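Local coordinates for Peptide/nickel transport system substrate-binding protein (Listeria monocytogenes serotype 1/2a, PDB 5KZT) that binds short peptides and probably delivers them to an oligopeptide transport system at the cell surface, at residues E14-T20 against L222-Q228; L237-D243 against Y501-D505; I275-R281 against Q416-S421; V369-D375 against V399-P405. One frame throughout, in Å; residues are numbered along the deposited sequence.

Interaction 1: residues E14-T20 against L222-Q228; sequences EQVLNLT and LKQINVQ
At the apolar centre Leu17 CD2 is 3.8 Å from Leu222 CD1 and Leu17 CB 4.2 Å from Ile225 CG1. On the same face Leu19 CD1 reaches Ile225 CG2 at 3.9 Å (chi1 t for Leu17, m for Leu19); Tyr521 and Leu526 lie against it. Strands 16-20 and 224-228 run parallel, their axes 4.7 Å apart at 19°, pairing Val16 with Gln224 through Thr20 with Gln228. The ladder runs Leu17 N to Gln224 O (3.0 Å), Asn226 N to Leu17 O (2.8 Å), Leu19 N to Asn226 O (2.8 Å) and Gln228 N to Leu19 O (3.2 Å). It adds the N-terminal strand to the edge of a mixed four-stranded sheet. On the Val16 face, Asn226 ND2 donates to Asn18 OD1 (2.8 Å), and Gln224 NE2 to Asn226 OD1 (2.9 Å). A water bridges Leu19 O and Gln228 NE2. Gln15 centres an inverse gamma turn and its O accepts from Lys223 N (3.0 Å); outermost is a long salt bridge, Glu14 OE2 to Lys223 NZ (4.0 Å).

Interaction 2: residues L237-D243 against Y501-D505; sequences LNLYNTD and YLQKD
A lysine that meets the end of a helix can satisfy two acceptors and a ring face at once, as Lys504 does. From a backbone just beyond strand 501-503, its side chain (chi1 m, chi2 m, then extended) carries NZ to Tyr240 O at 3.0 Å and to Asp243 OD1 at 3.1 Å, the latter also a salt bridge. NZ stands 3.9 Å from the centroid of the Tyr240 ring, 16° off its normal, in a cation-pi contact, and Lys504 CE adds a CH-pi contact at 3.8 Å. The opposite face receives Leu502 CB, 3.8 Å from the centroid. Tyr240, chi1 t, points toward the strand, and its OH makes a weak hydrogen bond to Asp263. Helix 237-241 and the strand run parallel at 11°, axes 10.2 Å apart, with Tyr240 CA 8.0 Å from Leu502 CA; Leu237 CD1 packs on Leu502 CD1 at 3.6 Å. Asn238 O accepts from Thr242 N (3.0 Å) and Thr242 OG1 (2.7 Å), Tyr240 O also takes Asp243 N (3.2 Å), and Lys244 N bonds to Leu239 O. Asp243, at phi 59°, is the C-prime residue of the Schellman motif that ends the helix, met by Lys504 from just past the strand.

Interaction 3: residues I275-R281 against Q416-S421; sequences IKFNQKR and QDYDFS
Gln416, at phi 55°, closes the preceding helix with a Schellman motif and directs its CA-to-CB bond toward segment 275-281; its NE2 donates to Asn278 OD1 (3.0 Å) and also to Ser449. Asp417 OD1 forms a salt bridge with Arg281 NH2 (3.3 Å). Tyr418 O accepts from Asn278 ND2 (2.9 Å), and its ring, chi1 p, takes Asn278 CB over one face, 3.8 Å from the centroid. Asp419 receives Asn278 N on its O (2.9 Å) and Arg281 NH1 on OD1 (2.9 Å), completing a salt-bridge network that Glu370 joins. Phe420 opposes Phe277 as a non-hydrogen-bonded antiparallel pair, CA atoms 4.8 Å apart; its chi1 p ring meets Ile275 CG2 at CD2 (3.9 Å). Ser421 and Lys276 form the hydrogen-bonded pair, Lys276 N to Ser421 O (2.9 Å) and Ser421 N to Lys276 O (3.2 Å). Asn278, chi1 t, accepts Lys280 N on OD1 (3.2 Å), so an Asx turn follows where antiparallel strands 264-277 and 420-425 of the large mixed sheet part.

Interaction 4: residues V369-D375 against V399-P405; sequences VEFTSDD and VKLKNVP
Five backbone hydrogen bonds, all 2.8 to 2.9 Å, pass alternately between two parallel strands: Lys400 N to Val369 O (2.9 Å), Phe371 N to Lys400 O (2.8 Å), Lys402 N to Phe371 O (2.9 Å), Ser373 N to Lys402 O (2.9 Å) and Val404 N to Ser373 O (2.9 Å). Val369 thus pairs with Val399, Glu370 with Lys400, and so on to Ser373 with Asn403. The axes approach to 4.5 Å and cross at -29°. At the C-terminal end Asn403 (chi1 m) turns ND2 back to Asp374 O (3.0 Å), and the same amide reaches Ser383. The arrangement is the beta-alpha-beta crossover, with helix 377-393 linking strands 367-374 and 397-404 and packing on the face that carries Phe371 and Ser373. Asp374 lies beside the ligand: OD2 hydrogen-bonds the backbone of the bound peptide, while OD1 is in a salt bridge with Arg409 of helix 406-414, before which Pro405 holds the N-cap position. Away from the ladder, Phe371, chi1 t, packs CB on Val399 CG1 (3.7 Å) and on Leu401 CD2 (4.1 Å), the latter near the edge of its ring. On the opposite face, that of Glu370 and Thr372, Glu370 CD lies 3.7 Å from Lys402 CD, its carboxylate being paired with Arg281, and Thr372 CG2 is 4.0 Å from Val404 CG2. At the far end Asp375 OD2 touches Pro405 CG at 3.5 Å.

The four contacts divide into two neighbouring pairs. Interactions 3 and 4, centres about 11 Å apart, share a sheet in which strand 420-425 lies beside strand 367-374: Phe420 O and Thr372 N are 2.9 Å apart, as are Asp419 OD2 and Glu370 N. Interactions 1 and 2, centres about 13 Å apart, are joined by chain continuity from strand 224-229 to helix 233-241, and touch where Gln228 OE1 meets Leu239 CD1 at 3.7 Å. Long strands 264-277 and 491-503 connect the pairs, linking interaction 2 to interaction 3, whose centres are about 38 Å apart. Of the four, interaction 4 reaches the bound peptide, through Asp374.

Interaction 1: residues E14-T20 against L222-Q228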
# COMPACT_ATOMS: atom_id res chain seq x y z
N GLU A 14 24.28 21.60 6.18
CA GLU A 14 24.47 20.32 5.49
C GLU A 14 23.13 19.65 5.11
O GLU A 14 22.25 19.50 5.94
CB GLU A 14 25.29 19.38 6.38
CG GLU A 14 25.66 18.05 5.74
CD GLU A 14 26.45 17.18 6.70
OE1 GLU A 14 25.85 16.70 7.69
OE2 GLU A 14 27.67 16.99 6.45
N GLN A 15 23.02 19.24 3.85
CA GLN A 15 21.80 18.69 3.32
C GLN A 15 21.82 17.17 3.38
O GLN A 15 21.80 16.50 2.36
CB GLN A 15 21.59 19.19 1.89
CG GLN A 15 21.50 20.71 1.77
CD GLN A 15 20.32 21.27 2.57
OE1 GLN A 15 19.18 20.86 2.36
NE2 GLN A 15 20.59 22.17 3.50
N VAL A 16 21.84 16.66 4.61
CA VAL A 16 21.79 15.23 4.89
C VAL A 16 20.64 15.01 5.85
O VAL A 16 20.58 15.66 6.89
CB VAL A 16 23.10 14.71 5.50
CG1 VAL A 16 22.96 13.26 5.96
CG2 VAL A 16 24.22 14.84 4.49
N LEU A 17 19.73 14.11 5.48
CA LEU A 17 18.50 13.87 6.22
C LEU A 17 18.56 12.46 6.81
O LEU A 17 19.00 11.52 6.13
CB LEU A 17 17.31 14.04 5.29
CG LEU A 17 15.89 13.78 5.79
CD1 LEU A 17 15.50 14.71 6.94
CD2 LEU A 17 14.90 13.89 4.65
N ASN A 18 18.18 12.32 8.07
CA ASN A 18 18.23 11.03 8.80
C ASN A 18 16.83 10.59 9.23
O ASN A 18 16.18 11.25 10.05
CB ASN A 18 19.14 11.15 10.03
CG ASN A 18 20.59 11.38 9.68
OD1 ASN A 18 21.15 10.66 8.86
ND2 ASN A 18 21.20 12.36 10.29
N LEU A 19 16.37 9.48 8.66
CA LEU A 19 15.00 9.02 8.84
C LEU A 19 15.02 7.63 9.44
O LEU A 19 16.07 6.98 9.50
CB LEU A 19 14.27 8.99 7.49
CG LEU A 19 14.09 10.32 6.74
CD1 LEU A 19 13.35 10.06 5.44
CD2 LEU A 19 13.37 11.36 7.58
N THR A 20 13.85 7.21 9.91
CA THR A 20 13.63 5.85 10.38
C THR A 20 12.55 5.16 9.56
O THR A 20 11.72 5.82 8.91
CB THR A 20 13.20 5.79 11.86
OG1 THR A 20 11.86 6.27 11.98
CG2 THR A 20 14.12 6.59 12.73
N LEU A 222 18.92 17.61 -1.32
CA LEU A 222 19.53 16.67 -0.38
C LEU A 222 20.63 15.88 -1.08
O LEU A 222 20.38 15.27 -2.12
CB LEU A 222 18.49 15.73 0.18
CG LEU A 222 17.51 16.38 1.16
CD1 LEU A 222 16.35 15.44 1.46
CD2 LEU A 222 18.23 16.83 2.42
N LYS A 223 21.84 15.89 -0.53
CA LYS A 223 22.88 15.04 -1.08
C LYS A 223 22.73 13.57 -0.62
O LYS A 223 23.13 12.67 -1.33
CB LYS A 223 24.28 15.63 -0.81
CG LYS A 223 24.77 15.53 0.61
CD LYS A 223 26.01 16.40 0.81
CE LYS A 223 26.49 16.28 2.23
NZ LYS A 223 27.71 17.04 2.49
N GLN A 224 22.15 13.35 0.57
CA GLN A 224 22.09 12.02 1.17
C GLN A 224 20.94 11.90 2.18
O GLN A 224 20.69 12.83 2.95
CB GLN A 224 23.42 11.67 1.85
CG GLN A 224 23.49 10.24 2.37
CD GLN A 224 24.90 9.70 2.43
OE1 GLN A 224 25.72 9.96 1.55
NE2 GLN A 224 25.18 8.91 3.47
N ILE A 225 20.24 10.78 2.13
CA ILE A 225 19.16 10.48 3.09
C ILE A 225 19.50 9.12 3.69
O ILE A 225 19.60 8.14 2.97
CB ILE A 225 17.77 10.48 2.43
CG1 ILE A 225 17.50 11.80 1.69
CG2 ILE A 225 16.69 10.21 3.46
CD1 ILE A 225 16.34 11.72 0.70
N ASN A 226 19.72 9.08 5.00
CA ASN A 226 20.09 7.86 5.72
C ASN A 226 18.85 7.31 6.39
O ASN A 226 18.13 8.07 7.07
CB ASN A 226 21.14 8.17 6.79
CG ASN A 226 22.40 8.78 6.22
OD1 ASN A 226 23.00 8.21 5.30
ND2 ASN A 226 22.82 9.94 6.75
N VAL A 227 18.60 6.02 6.21
CA VAL A 227 17.44 5.36 6.81
C VAL A 227 17.90 4.19 7.67
O VAL A 227 18.76 3.42 7.25
CB VAL A 227 16.46 4.82 5.74
CG1 VAL A 227 15.20 4.31 6.41
CG2 VAL A 227 16.14 5.92 4.74
N GLN A 228 17.31 4.08 8.86
CA GLN A 228 17.54 2.93 9.75
C GLN A 228 16.21 2.39 10.26
O GLN A 228 15.26 3.13 10.49
CB GLN A 228 18.48 3.28 10.89
CG GLN A 228 17.99 4.37 11.79
CD GLN A 228 18.98 4.72 12.87
OE1 GLN A 228 19.28 3.90 13.75
NE2 GLN A 228 19.49 5.94 12.84
O HOH W 1 18.67 7.49 10.38

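Interaction 2: residues L237-D243 against Y501-D505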
# COMPACT_ATOMS: atom_id res chain seq x y z
N LEU A 237 12.81 7.95 19.88
CA LEU A 237 12.81 9.22 20.61
C LEU A 237 14.21 9.60 21.13
O LEU A 237 14.63 10.75 21.00
CB LEU A 237 11.79 9.17 21.75
CG LEU A 237 11.40 10.48 22.42
CD1 LEU A 237 11.03 11.55 21.39
CD2 LEU A 237 10.23 10.22 23.36
N ASN A 238 14.93 8.63 21.69
CA ASN A 238 16.29 8.87 22.13
C ASN A 238 17.21 9.30 20.97
O ASN A 238 18.06 10.17 21.13
CB ASN A 238 16.85 7.63 22.82
CG ASN A 238 18.30 7.79 23.18
OD1 ASN A 238 18.63 8.58 24.06
ND2 ASN A 238 19.18 7.09 22.49
N LEU A 239 17.03 8.69 19.80
CA LEU A 239 17.82 9.05 18.63
C LEU A 239 17.48 10.48 18.16
O LEU A 239 18.38 11.25 17.80
CB LEU A 239 17.59 8.03 17.51
CG LEU A 239 18.16 6.62 17.72
CD1 LEU A 239 17.69 5.70 16.61
CD2 LEU A 239 19.68 6.63 17.79
N TYR A 240 16.20 10.83 18.20
CA TYR A 240 15.74 12.17 17.88
C TYR A 240 16.31 13.22 18.86
O TYR A 240 16.76 14.28 18.43
CB TYR A 240 14.21 12.20 17.90
CG TYR A 240 13.58 13.52 17.51
CD1 TYR A 240 13.32 14.51 18.46
CD2 TYR A 240 13.20 13.77 16.19
CE1 TYR A 240 12.73 15.71 18.10
CE2 TYR A 240 12.60 14.97 15.83
CZ TYR A 240 12.38 15.94 16.78
OH TYR A 240 11.77 17.10 16.40
N ASN A 241 16.29 12.92 20.15
CA ASN A 241 16.79 13.85 21.18
C ASN A 241 18.30 13.97 21.23
O ASN A 241 18.80 14.93 21.82
CB ASN A 241 16.32 13.41 22.57
CG ASN A 241 14.83 13.55 22.74
OD1 ASN A 241 14.21 14.41 22.15
ND2 ASN A 241 14.25 12.71 23.57
N THR A 242 19.01 12.98 20.67
CA THR A 242 20.47 13.05 20.52
C THR A 242 20.88 13.44 19.10
O THR A 242 22.04 13.30 18.75
CB THR A 242 21.16 11.73 20.97
OG1 THR A 242 20.62 10.61 20.26
CG2 THR A 242 20.96 11.52 22.44
N ASP A 243 19.93 13.97 18.32
CA ASP A 243 20.14 14.47 16.94
C ASP A 243 20.67 13.46 15.93
O ASP A 243 21.33 13.84 14.97
CB ASP A 243 21.03 15.72 16.96
CG ASP A 243 20.44 16.83 17.82
OD1 ASP A 243 19.22 17.07 17.74
OD2 ASP A 243 21.20 17.47 18.55
N TYR A 501 4.39 11.87 14.74
CA TYR A 501 5.84 12.01 14.69
C TYR A 501 6.27 13.21 15.51
O TYR A 501 5.49 14.15 15.71
CB TYR A 501 6.35 12.29 13.28
CG TYR A 501 6.07 11.26 12.21
CD1 TYR A 501 4.89 11.30 11.48
CD2 TYR A 501 7.01 10.30 11.88
CE1 TYR A 501 4.62 10.38 10.47
CE2 TYR A 501 6.77 9.36 10.87
CZ TYR A 501 5.58 9.42 10.16
OH TYR A 501 5.34 8.50 9.17
N LEU A 502 7.51 13.18 15.98
CA LEU A 502 8.24 14.41 16.20
C LEU A 502 9.02 14.64 14.92
O LEU A 502 9.58 13.70 14.36
CB LEU A 502 9.19 14.32 17.39
CG LEU A 502 8.60 14.26 18.79
CD1 LEU A 502 9.71 14.47 19.81
CD2 LEU A 502 7.50 15.29 19.01
N GLN A 503 9.03 15.89 14.45
CA GLN A 503 9.69 16.26 13.21
C GLN A 503 10.47 17.54 13.41
O GLN A 503 9.88 18.54 13.78
CB GLN A 503 8.64 16.48 12.12
CG GLN A 503 9.23 16.76 10.74
CD GLN A 503 8.15 16.88 9.68
OE1 GLN A 503 7.43 15.93 9.40
NE2 GLN A 503 8.03 18.07 9.09
N LYS A 504 11.78 17.53 13.14
CA LYS A 504 12.58 18.74 13.36
C LYS A 504 12.07 19.89 12.50
O LYS A 504 11.72 19.69 11.33
CB LYS A 504 14.05 18.53 13.02
CG LYS A 504 14.75 17.47 13.84
CD LYS A 504 15.11 17.90 15.24
CE LYS A 504 15.90 16.74 15.84
NZ LYS A 504 16.19 16.95 17.25
N ASP A 505 12.07 21.09 13.07
CA ASP A 505 11.58 22.26 12.34
C ASP A 505 12.35 22.61 11.05
O ASP A 505 11.80 23.25 10.16
CB ASP A 505 11.47 23.51 13.26
CG ASP A 505 12.81 23.94 13.87
OD1 ASP A 505 13.89 23.40 13.54
OD2 ASP A 505 12.77 24.86 14.72

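Interaction 3: residues I275-R281 against Q416-S421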
# COMPACT_ATOMS: atom_id res chain seq x y z
N ILE A 275 -9.18 -6.49 9.88
CA ILE A 275 -8.97 -7.90 10.15
C ILE A 275 -9.28 -8.68 8.87
O ILE A 275 -10.39 -8.56 8.33
CB ILE A 275 -9.89 -8.43 11.27
CG1 ILE A 275 -9.77 -7.59 12.55
CG2 ILE A 275 -9.61 -9.91 11.55
CD1 ILE A 275 -8.45 -7.68 13.25
N LYS A 276 -8.34 -9.50 8.42
CA LYS A 276 -8.60 -10.50 7.38
C LYS A 276 -8.95 -11.87 7.96
O LYS A 276 -8.26 -12.38 8.83
CB LYS A 276 -7.38 -10.63 6.47
CG LYS A 276 -7.11 -9.39 5.63
CD LYS A 276 -5.97 -9.60 4.65
CE LYS A 276 -6.38 -10.43 3.46
NZ LYS A 276 -5.27 -10.46 2.49
N PHE A 277 -10.00 -12.49 7.43
CA PHE A 277 -10.47 -13.81 7.85
C PHE A 277 -10.14 -14.83 6.77
O PHE A 277 -10.85 -14.92 5.77
CB PHE A 277 -11.98 -13.77 8.05
CG PHE A 277 -12.42 -12.87 9.17
CD1 PHE A 277 -12.08 -13.15 10.49
CD2 PHE A 277 -13.23 -11.76 8.92
CE1 PHE A 277 -12.49 -12.33 11.54
CE2 PHE A 277 -13.65 -10.93 9.97
CZ PHE A 277 -13.28 -11.22 11.27
N ASN A 278 -9.07 -15.60 6.96
CA ASN A 278 -8.72 -16.64 5.98
C ASN A 278 -9.67 -17.81 6.13
O ASN A 278 -9.72 -18.45 7.19
CB ASN A 278 -7.29 -17.13 6.12
CG ASN A 278 -6.88 -18.07 5.01
OD1 ASN A 278 -7.51 -18.12 3.95
ND2 ASN A 278 -5.83 -18.85 5.25
N GLN A 279 -10.38 -18.11 5.05
CA GLN A 279 -11.36 -19.19 5.05
C GLN A 279 -10.80 -20.56 4.69
O GLN A 279 -11.50 -21.57 4.86
CB GLN A 279 -12.51 -18.84 4.12
CG GLN A 279 -13.12 -17.49 4.43
CD GLN A 279 -14.44 -17.25 3.75
OE1 GLN A 279 -15.14 -18.19 3.38
NE2 GLN A 279 -14.82 -15.98 3.61
N LYS A 280 -9.57 -20.61 4.18
CA LYS A 280 -8.98 -21.89 3.75
C LYS A 280 -7.47 -21.84 3.90
O LYS A 280 -6.82 -20.94 3.37
CB LYS A 280 -9.33 -22.18 2.30
CG LYS A 280 -8.77 -23.50 1.79
CD LYS A 280 -9.41 -23.90 0.47
CE LYS A 280 -10.82 -24.43 0.66
NZ LYS A 280 -11.21 -25.25 -0.53
N ARG A 281 -6.92 -22.83 4.60
CA ARG A 281 -5.50 -22.88 4.89
C ARG A 281 -5.00 -24.29 4.62
O ARG A 281 -5.63 -25.27 5.05
CB ARG A 281 -5.29 -22.49 6.35
CG ARG A 281 -3.86 -22.57 6.81
CD ARG A 281 -3.71 -22.08 8.23
NE ARG A 281 -2.29 -21.95 8.50
CZ ARG A 281 -1.76 -21.36 9.57
NH1 ARG A 281 -2.53 -20.82 10.49
NH2 ARG A 281 -0.45 -21.31 9.69
N GLN A 416 -1.59 -17.92 1.99
CA GLN A 416 -2.73 -18.29 2.83
C GLN A 416 -2.37 -19.14 4.04
O GLN A 416 -3.14 -19.98 4.49
CB GLN A 416 -3.84 -18.92 1.99
CG GLN A 416 -4.73 -17.86 1.41
CD GLN A 416 -5.80 -18.39 0.52
OE1 GLN A 416 -5.64 -18.43 -0.69
NE2 GLN A 416 -6.93 -18.76 1.11
N ASP A 417 -1.19 -18.88 4.60
CA ASP A 417 -0.69 -19.64 5.72
C ASP A 417 -0.90 -18.79 6.96
O ASP A 417 0.04 -18.33 7.59
CB ASP A 417 0.78 -19.98 5.45
CG ASP A 417 1.30 -21.10 6.30
OD1 ASP A 417 0.54 -22.05 6.64
OD2 ASP A 417 2.51 -21.05 6.63
N TYR A 418 -2.16 -18.60 7.31
CA TYR A 418 -2.57 -17.80 8.47
C TYR A 418 -4.05 -18.11 8.75
O TYR A 418 -4.73 -18.70 7.90
CB TYR A 418 -2.32 -16.29 8.22
CG TYR A 418 -3.30 -15.62 7.27
CD1 TYR A 418 -3.15 -15.75 5.89
CD2 TYR A 418 -4.36 -14.85 7.76
CE1 TYR A 418 -4.06 -15.18 5.00
CE2 TYR A 418 -5.25 -14.22 6.87
CZ TYR A 418 -5.09 -14.40 5.50
OH TYR A 418 -5.96 -13.84 4.61
N ASP A 419 -4.53 -17.77 9.94
CA ASP A 419 -5.95 -17.94 10.26
C ASP A 419 -6.69 -16.61 10.10
O ASP A 419 -7.66 -16.49 9.35
CB ASP A 419 -6.13 -18.44 11.69
CG ASP A 419 -5.56 -19.81 11.92
OD1 ASP A 419 -5.36 -20.59 10.95
OD2 ASP A 419 -5.32 -20.12 13.10
N PHE A 420 -6.22 -15.62 10.85
CA PHE A 420 -6.68 -14.26 10.71
C PHE A 420 -5.54 -13.32 11.06
O PHE A 420 -4.58 -13.73 11.72
CB PHE A 420 -8.02 -13.98 11.44
CG PHE A 420 -7.98 -14.00 12.96
CD1 PHE A 420 -7.30 -14.95 13.68
CD2 PHE A 420 -8.74 -13.07 13.66
CE1 PHE A 420 -7.32 -14.95 15.08
CE2 PHE A 420 -8.77 -13.06 15.06
CZ PHE A 420 -8.07 -14.01 15.76
N SER A 421 -5.64 -12.08 10.58
CA SER A 421 -4.51 -11.17 10.64
C SER A 421 -4.94 -9.72 10.66
O SER A 421 -6.07 -9.39 10.29
CB SER A 421 -3.59 -11.40 9.44
OG SER A 421 -4.19 -10.97 8.22

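Interaction 4: residues V369-D375 against V399-P405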
# COMPACT_ATOMS: atom_id res chain seq x y z
N VAL A 369 -7.49 -20.16 17.45
CA VAL A 369 -7.01 -19.58 16.21
C VAL A 369 -5.81 -18.69 16.48
O VAL A 369 -5.69 -18.13 17.57
CB VAL A 369 -8.10 -18.76 15.46
CG1 VAL A 369 -9.09 -19.70 14.79
CG2 VAL A 369 -8.79 -17.76 16.38
N GLU A 370 -4.95 -18.56 15.47
CA GLU A 370 -3.73 -17.76 15.56
C GLU A 370 -3.94 -16.42 14.85
O GLU A 370 -4.37 -16.40 13.69
CB GLU A 370 -2.57 -18.58 14.98
CG GLU A 370 -1.35 -17.86 14.43
CD GLU A 370 -0.61 -18.77 13.43
OE1 GLU A 370 -0.77 -18.61 12.15
OE2 GLU A 370 0.08 -19.68 13.94
N PHE A 371 -3.65 -15.33 15.56
CA PHE A 371 -3.77 -13.98 15.03
C PHE A 371 -2.38 -13.51 14.59
O PHE A 371 -1.46 -13.43 15.41
CB PHE A 371 -4.33 -13.06 16.11
CG PHE A 371 -4.63 -11.68 15.61
CD1 PHE A 371 -5.57 -11.48 14.61
CD2 PHE A 371 -3.97 -10.58 16.13
CE1 PHE A 371 -5.84 -10.19 14.13
CE2 PHE A 371 -4.23 -9.29 15.66
CZ PHE A 371 -5.17 -9.10 14.66
N THR A 372 -2.23 -13.18 13.30
CA THR A 372 -0.96 -12.65 12.80
C THR A 372 -0.93 -11.11 12.71
O THR A 372 -1.83 -10.49 12.14
CB THR A 372 -0.59 -13.25 11.43
OG1 THR A 372 -0.43 -14.66 11.57
CG2 THR A 372 0.72 -12.68 10.92
N SER A 373 0.13 -10.52 13.27
CA SER A 373 0.44 -9.10 13.09
C SER A 373 1.97 -8.90 12.99
O SER A 373 2.73 -9.88 12.89
CB SER A 373 -0.17 -8.27 14.22
OG SER A 373 -0.21 -6.88 13.87
N ASP A 374 2.41 -7.65 12.99
CA ASP A 374 3.83 -7.33 12.81
C ASP A 374 4.60 -7.42 14.13
O ASP A 374 4.01 -7.73 15.16
CB ASP A 374 3.97 -5.96 12.14
CG ASP A 374 3.40 -5.95 10.73
OD1 ASP A 374 3.51 -6.99 10.03
OD2 ASP A 374 2.82 -4.93 10.32
N ASP A 375 5.91 -7.16 14.08
CA ASP A 375 6.81 -7.37 15.21
C ASP A 375 7.33 -6.08 15.86
O ASP A 375 8.36 -6.10 16.53
CB ASP A 375 7.98 -8.29 14.80
CG ASP A 375 8.90 -7.67 13.72
OD1 ASP A 375 8.58 -6.62 13.12
OD2 ASP A 375 9.95 -8.25 13.45
N VAL A 399 -6.97 -17.34 21.46
CA VAL A 399 -6.27 -16.64 20.38
C VAL A 399 -4.77 -16.70 20.65
O VAL A 399 -4.30 -16.13 21.64
CB VAL A 399 -6.75 -15.18 20.27
CG1 VAL A 399 -5.96 -14.43 19.19
CG2 VAL A 399 -8.24 -15.14 19.97
N LYS A 400 -4.03 -17.44 19.81
CA LYS A 400 -2.56 -17.50 19.87
C LYS A 400 -2.06 -16.30 19.10
O LYS A 400 -2.63 -15.95 18.07
CB LYS A 400 -1.94 -18.74 19.20
CG LYS A 400 -2.53 -20.10 19.53
CD LYS A 400 -1.80 -20.83 20.65
CE LYS A 400 -2.40 -20.51 22.02
NZ LYS A 400 -1.65 -21.12 23.15
N LEU A 401 -0.99 -15.68 19.58
CA LEU A 401 -0.41 -14.51 18.91
C LEU A 401 0.85 -14.84 18.11
O LEU A 401 1.76 -15.46 18.60
CB LEU A 401 -0.11 -13.42 19.93
CG LEU A 401 -1.32 -12.84 20.67
CD1 LEU A 401 -0.88 -11.69 21.55
CD2 LEU A 401 -2.40 -12.40 19.68
N LYS A 402 0.89 -14.37 16.86
CA LYS A 402 2.06 -14.45 16.01
C LYS A 402 2.39 -13.01 15.61
O LYS A 402 1.51 -12.28 15.15
CB LYS A 402 1.72 -15.31 14.80
CG LYS A 402 2.88 -15.69 13.92
CD LYS A 402 2.44 -16.76 12.93
CE LYS A 402 3.60 -17.29 12.12
NZ LYS A 402 4.58 -18.04 12.95
N ASN A 403 3.63 -12.59 15.85
CA ASN A 403 4.05 -11.21 15.62
C ASN A 403 5.36 -11.25 14.86
O ASN A 403 6.41 -11.40 15.45
CB ASN A 403 4.18 -10.44 16.95
CG ASN A 403 2.83 -10.11 17.56
OD1 ASN A 403 2.29 -10.88 18.34
ND2 ASN A 403 2.27 -8.97 17.21
N VAL A 404 5.28 -11.08 13.54
CA VAL A 404 6.37 -11.41 12.64
C VAL A 404 6.82 -10.18 11.85
O VAL A 404 6.10 -9.18 11.80
CB VAL A 404 5.95 -12.56 11.69
CG1 VAL A 404 5.77 -13.86 12.47
CG2 VAL A 404 4.68 -12.22 10.90
N PRO A 405 8.01 -10.23 11.23
CA PRO A 405 8.40 -9.11 10.37
C PRO A 405 7.37 -8.91 9.27
O PRO A 405 6.71 -9.87 8.83
CB PRO A 405 9.74 -9.57 9.78
CG PRO A 405 10.28 -10.52 10.80
CD PRO A 405 9.08 -11.24 11.32